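PDB 6OX6: Tas1 from Pseudomonas aeruginosa, which is a type VI-secreted toxin that pyrophosphorylates adenosine nucleotides to make (p)ppApp, depleting ADP and ATP in competitor cells. Local coordinates for residues 270-284 with 303-315. Sequence-based numbering, arbitrary orientation.
Sequences LAAKHGGRVAKAPIK and KIKDLARNTIIVE. With ACT (acetate ion), chain D.
Lys-284 turns CG away from its own backbone N (chi1 -171°) and then bends twice near its end, which carries NZ to Asp-306, whose CG stands between backbone N and carbonyl carbon (chi1 69°). NZ meets OD2 at 3.1 Å from above the carboxylate plane, in a salt bridge shared with Lys-292 of helix 286-296. The same ammonium gives a bond of 2.7 Å from NZ to a water that also accepts from Arg-309 NE, and a weak one to an acetate. Ala-281 CB rests over one face of the Arg-309 guanidinium, toward its rim, 3.9 Å from NH1. At the backbone, Lys-284 N donates to a lone pair of Leu-307 O (2.9 Å), while Lys-284 CB packs on Leu-307 CD2.

Strands 277-280 and 308-313 pair antiparallel: Arg-277 with Ile-313 and Ala-279 with Thr-311 each exchange two backbone bonds, the straightest from Ile-313 N to Arg-277 O (2.8 Å, 174°). On one face Val-278 and Ile-312 lie side by side, CG2 to CG1 4.0 Å, and Ala-271 of helix 256-273 reaches Ile-312 CG2; on the other, Ala-279 CB meets Ile-313 CD1 at 4.1 Å. Strand 277-280 is thereby added as an outermost strand of the mixed sheet, whose next member beyond 308-313 is strand 359-365.

Lys-284, weakly, and Arg-288 thus bond the acetate, to which Arg-309 is linked through the water; these basic groups would probably favour a small anion here, though the acetate itself is likely a crystallisation additive.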
loop_
_atom_site.group_PDB
_atom_site.type_symbol
_atom_site.label_atom_id
_atom_site.label_comp_id
_atom_site.label_asym_id
_atom_site.label_seq_id
_atom_site.Cartn_x
_atom_site.Cartn_y
_atom_site.Cartn_z
ATOM N N LEU A 270 -19.348 -8.584 1.934
ATOM C CA LEU A 270 -19.332 -7.307 2.636
ATOM C C LEU A 270 -19.768 -6.160 1.741
ATOM O O LEU A 270 -20.388 -5.204 2.227
ATOM C CB LEU A 270 -17.951 -7.024 3.194
ATOM C CG LEU A 270 -17.448 -8.107 4.125
ATOM C CD1 LEU A 270 -15.938 -8.133 4.104
ATOM C CD2 LEU A 270 -17.971 -7.789 5.493
ATOM N N ALA A 271 -19.442 -6.211 0.446
ATOM C CA ALA A 271 -19.853 -5.112 -0.426
ATOM C C ALA A 271 -21.367 -5.067 -0.557
ATOM O O ALA A 271 -21.991 -4.018 -0.358
ATOM C CB ALA A 271 -19.205 -5.238 -1.801
ATOM N N ALA A 272 -21.981 -6.211 -0.863
ATOM C CA ALA A 272 -23.432 -6.263 -0.992
ATOM C C ALA A 272 -24.157 -6.040 0.335
ATOM O O ALA A 272 -25.354 -5.757 0.317
ATOM C CB ALA A 272 -23.837 -7.592 -1.615
ATOM N N LYS A 273 -23.454 -6.124 1.469
ATOM C CA LYS A 273 -24.048 -5.838 2.775
ATOM C C LYS A 273 -24.322 -4.349 2.976
ATOM O O LYS A 273 -25.357 -3.977 3.546
ATOM C CB LYS A 273 -23.118 -6.340 3.880
ATOM C CG LYS A 273 -23.574 -7.597 4.592
ATOM C CD LYS A 273 -23.115 -7.596 6.045
ATOM C CE LYS A 273 -23.864 -6.531 6.856
ATOM N NZ LYS A 273 -23.418 -6.393 8.277
ATOM N N HIS A 274 -23.398 -3.477 2.552
ATOM C CA HIS A 274 -23.476 -2.055 2.864
ATOM C C HIS A 274 -23.765 -1.200 1.646
ATOM O O HIS A 274 -23.526 0.016 1.679
ATOM C CB HIS A 274 -22.185 -1.574 3.515
ATOM C CG HIS A 274 -21.742 -2.425 4.649
ATOM N ND1 HIS A 274 -21.970 -2.083 5.962
ATOM C CD2 HIS A 274 -21.092 -3.613 4.671
ATOM C CE1 HIS A 274 -21.459 -3.015 6.746
ATOM N NE2 HIS A 274 -20.923 -3.956 5.988
ATOM N N GLY A 275 -24.248 -1.810 0.571
ATOM C CA GLY A 275 -24.680 -1.050 -0.581
ATOM C C GLY A 275 -23.570 -0.658 -1.521
ATOM O O GLY A 275 -23.673 0.375 -2.187
ATOM N N GLY A 276 -22.513 -1.459 -1.605
ATOM C CA GLY A 276 -21.373 -1.095 -2.415
ATOM C C GLY A 276 -21.037 -2.054 -3.533
ATOM O O GLY A 276 -21.858 -2.884 -3.932
ATOM N N ARG A 277 -19.844 -1.902 -4.091
ATOM C CA ARG A 277 -19.421 -2.749 -5.194
ATOM C C ARG A 277 -18.025 -3.300 -4.968
ATOM O O ARG A 277 -17.256 -2.773 -4.164
ATOM C CB ARG A 277 -19.473 -1.975 -6.512
ATOM C CG ARG A 277 -18.646 -2.593 -7.628
ATOM C CD ARG A 277 -18.180 -1.539 -8.619
ATOM N NE ARG A 277 -19.183 -1.276 -9.648
ATOM C CZ ARG A 277 -18.912 -1.163 -10.944
ATOM N NH1 ARG A 277 -19.888 -0.922 -11.810
ATOM N NH2 ARG A 277 -17.665 -1.292 -11.377
ATOM N N VAL A 278 -17.707 -4.386 -5.663
ATOM C CA VAL A 278 -16.402 -5.020 -5.525
ATOM C C VAL A 278 -15.839 -4.934 -6.936
ATOM O O VAL A 278 -16.468 -5.378 -7.897
ATOM C CB VAL A 278 -16.518 -6.412 -4.875
ATOM C CG1 VAL A 278 -15.189 -7.146 -4.954
ATOM C CG2 VAL A 278 -16.981 -6.286 -3.432
ATOM N N ALA A 279 -14.647 -4.360 -7.054
ATOM C CA ALA A 279 -13.875 -4.394 -8.286
ATOM C C ALA A 279 -12.911 -5.562 -8.140
ATOM O O ALA A 279 -11.903 -5.469 -7.430
ATOM C CB ALA A 279 -13.154 -3.070 -8.542
ATOM N N LYS A 280 -13.255 -6.680 -8.773
ATOM C CA LYS A 280 -12.384 -7.842 -8.797
ATOM C C LYS A 280 -11.329 -7.659 -9.876
ATOM O O LYS A 280 -11.529 -6.930 -10.844
ATOM C CB LYS A 280 -13.188 -9.115 -9.059
ATOM C CG LYS A 280 -14.299 -9.407 -8.056
ATOM C CD LYS A 280 -14.967 -10.741 -8.417
ATOM C CE LYS A 280 -16.122 -11.103 -7.493
ATOM N NZ LYS A 280 -16.989 -9.920 -7.248
ATOM N N ALA A 281 -10.203 -8.329 -9.707
ATOM C CA ALA A 281 -9.073 -8.197 -10.612
ATOM C C ALA A 281 -8.491 -9.581 -10.847
ATOM O O ALA A 281 -8.664 -10.473 -10.015
ATOM C CB ALA A 281 -7.999 -7.270 -10.024
ATOM N N PRO A 282 -7.790 -9.787 -11.961
ATOM C CA PRO A 282 -7.122 -11.076 -12.172
ATOM C C PRO A 282 -5.893 -11.204 -11.276
ATOM O O PRO A 282 -5.447 -10.253 -10.626
ATOM C CB PRO A 282 -6.731 -11.042 -13.652
ATOM C CG PRO A 282 -6.545 -9.575 -13.938
ATOM C CD PRO A 282 -7.577 -8.866 -13.095
ATOM N N ILE A 283 -5.347 -12.419 -11.265
ATOM C CA ILE A 283 -4.128 -12.717 -10.525
ATOM C C ILE A 283 -2.990 -11.861 -11.063
ATOM O O ILE A 283 -2.925 -11.575 -12.262
ATOM C CB ILE A 283 -3.845 -14.229 -10.639
ATOM C CG1 ILE A 283 -4.467 -14.979 -9.468
ATOM C CG2 ILE A 283 -2.370 -14.547 -10.743
ATOM C CD1 ILE A 283 -5.976 -14.967 -9.473
ATOM N N LYS A 284 -2.101 -11.411 -10.174
ATOM C CA LYS A 284 -0.966 -10.610 -10.622
ATOM C C LYS A 284 -0.214 -11.349 -11.722
ATOM O O LYS A 284 -0.006 -12.559 -11.637
ATOM C CB LYS A 284 -0.022 -10.308 -9.456
ATOM C CG LYS A 284 1.062 -9.292 -9.789
ATOM C CD LYS A 284 1.788 -8.792 -8.543
ATOM C CE LYS A 284 1.601 -7.281 -8.391
ATOM N NZ LYS A 284 0.157 -6.876 -8.333
ATOM N N LYS A 303 6.365 -13.798 0.909
ATOM C CA LYS A 303 6.147 -12.473 1.482
ATOM C C LYS A 303 5.220 -11.599 0.652
ATOM O O LYS A 303 4.785 -10.550 1.148
ATOM C CB LYS A 303 7.484 -11.743 1.656
ATOM C CG LYS A 303 8.336 -12.287 2.783
ATOM C CD LYS A 303 9.489 -11.374 3.134
ATOM C CE LYS A 303 10.247 -11.926 4.364
ATOM N NZ LYS A 303 11.111 -13.106 3.990
ATOM N N ILE A 304 4.919 -11.974 -0.602
ATOM C CA ILE A 304 4.090 -11.109 -1.438
ATOM C C ILE A 304 2.626 -11.300 -1.063
ATOM O O ILE A 304 2.155 -12.428 -0.860
ATOM C CB ILE A 304 4.331 -11.382 -2.935
ATOM C CG1 ILE A 304 3.502 -10.417 -3.782
ATOM C CG2 ILE A 304 3.991 -12.824 -3.296
ATOM C CD1 ILE A 304 3.913 -10.409 -5.271
ATOM N N LYS A 305 1.887 -10.193 -0.985
ATOM C CA LYS A 305 0.556 -10.215 -0.401
ATOM C C LYS A 305 -0.558 -9.821 -1.367
ATOM O O LYS A 305 -1.737 -9.885 -0.985
ATOM C CB LYS A 305 0.528 -9.304 0.836
ATOM C CG LYS A 305 1.681 -9.613 1.806
ATOM C CD LYS A 305 1.638 -8.758 3.076
ATOM C CE LYS A 305 2.791 -9.107 4.035
ATOM N NZ LYS A 305 4.149 -8.858 3.423
ATOM N N ASP A 306 -0.239 -9.440 -2.603
ATOM C CA ASP A 306 -1.258 -8.952 -3.524
ATOM C C ASP A 306 -1.297 -9.764 -4.809
ATOM O O ASP A 306 -1.718 -9.261 -5.852
ATOM C CB ASP A 306 -1.055 -7.469 -3.834
ATOM C CG ASP A 306 0.204 -7.199 -4.670
ATOM O OD1 ASP A 306 1.159 -8.022 -4.624
ATOM O OD2 ASP A 306 0.244 -6.141 -5.356
ATOM N N LEU A 307 -0.875 -11.027 -4.755
ATOM C CA LEU A 307 -1.110 -11.906 -5.896
ATOM C C LEU A 307 -2.596 -11.947 -6.241
ATOM O O LEU A 307 -2.985 -11.790 -7.406
ATOM C CB LEU A 307 -0.556 -13.305 -5.600
ATOM C CG LEU A 307 0.974 -13.357 -5.652
ATOM C CD1 LEU A 307 1.463 -14.740 -5.265
ATOM C CD2 LEU A 307 1.482 -12.971 -7.052
ATOM N N ALA A 308 -3.436 -12.123 -5.234
ATOM C CA ALA A 308 -4.875 -11.968 -5.344
ATOM C C ALA A 308 -5.263 -10.665 -4.668
ATOM O O ALA A 308 -4.772 -10.353 -3.569
ATOM C CB ALA A 308 -5.606 -13.144 -4.680
ATOM N N ARG A 309 -6.147 -9.904 -5.308
ATOM C CA ARG A 309 -6.508 -8.628 -4.713
ATOM C C ARG A 309 -7.850 -8.171 -5.249
ATOM O O ARG A 309 -8.250 -8.544 -6.350
ATOM C CB ARG A 309 -5.429 -7.579 -4.988
ATOM C CG ARG A 309 -5.232 -7.265 -6.447
ATOM C CD ARG A 309 -4.416 -5.991 -6.579
ATOM N NE ARG A 309 -4.382 -5.536 -7.961
ATOM C CZ ARG A 309 -5.356 -4.835 -8.537
ATOM N NH1 ARG A 309 -6.435 -4.480 -7.836
ATOM N NH2 ARG A 309 -5.247 -4.486 -9.811
ATOM N N ASN A 310 -8.542 -7.347 -4.465
ATOM C CA ASN A 310 -9.703 -6.647 -4.992
ATOM C C ASN A 310 -9.909 -5.362 -4.203
ATOM O O ASN A 310 -9.147 -5.031 -3.291
ATOM C CB ASN A 310 -10.960 -7.526 -4.990
ATOM C CG ASN A 310 -11.275 -8.094 -3.637
ATOM O OD1 ASN A 310 -11.384 -7.357 -2.651
ATOM N ND2 ASN A 310 -11.510 -9.409 -3.587
ATOM N N THR A 311 -10.918 -4.612 -4.597
ATOM C CA THR A 311 -11.252 -3.340 -3.982
ATOM C C THR A 311 -12.733 -3.345 -3.642
ATOM O O THR A 311 -13.566 -3.730 -4.474
ATOM C CB THR A 311 -10.937 -2.142 -4.927
ATOM O OG1 THR A 311 -9.570 -2.196 -5.362
ATOM C CG2 THR A 311 -11.163 -0.819 -4.221
ATOM N N ILE A 312 -13.064 -2.896 -2.437
ATOM C CA ILE A 312 -14.447 -2.689 -2.046
ATOM C C ILE A 312 -14.734 -1.194 -2.072
ATOM O O ILE A 312 -14.046 -0.398 -1.419
ATOM C CB ILE A 312 -14.738 -3.293 -0.671
ATOM C CG1 ILE A 312 -14.464 -4.801 -0.690
ATOM C CG2 ILE A 312 -16.152 -2.984 -0.263
ATOM C CD1 ILE A 312 -14.593 -5.476 0.675
ATOM N N ILE A 313 -15.727 -0.799 -2.851
ATOM C CA ILE A 313 -16.103 0.607 -2.969
ATOM C C ILE A 313 -17.432 0.761 -2.259
ATOM O O ILE A 313 -18.421 0.126 -2.643
ATOM C CB ILE A 313 -16.191 1.063 -4.437
ATOM C CG1 ILE A 313 -14.843 0.883 -5.141
ATOM C CG2 ILE A 313 -16.672 2.515 -4.553
ATOM C CD1 ILE A 313 -14.766 -0.396 -5.957
ATOM N N VAL A 314 -17.452 1.574 -1.201
ATOM C CA VAL A 314 -18.675 1.860 -0.461
ATOM C C VAL A 314 -18.689 3.349 -0.166
ATOM O O VAL A 314 -17.678 4.036 -0.305
ATOM C CB VAL A 314 -18.784 1.033 0.842
ATOM C CG1 VAL A 314 -19.094 -0.441 0.527
ATOM C CG2 VAL A 314 -17.492 1.135 1.657
ATOM N N GLU A 315 -19.849 3.852 0.243
ATOM C CA GLU A 315 -19.942 5.264 0.584
ATOM C C GLU A 315 -19.055 5.584 1.784
ATOM O O GLU A 315 -18.656 4.698 2.550
ATOM C CB GLU A 315 -21.390 5.649 0.857
ATOM C CG GLU A 315 -22.258 5.472 -0.364
ATOM C CD GLU A 315 -21.855 6.411 -1.513
ATOM O OE1 GLU A 315 -21.269 7.494 -1.252
ATOM O OE2 GLU A 315 -22.123 6.057 -2.682
HETATM C C ACT D . -0.603 -5.603 -11.317
HETATM O O ACT D . 0.598 -5.465 -10.939
HETATM O OXT ACT D . -1.629 -5.071 -10.832
HETATM C CH3 ACT D . -0.829 -6.569 -12.555
HETATM O O HOH W 1 -2.452 -7.526 -8.877
#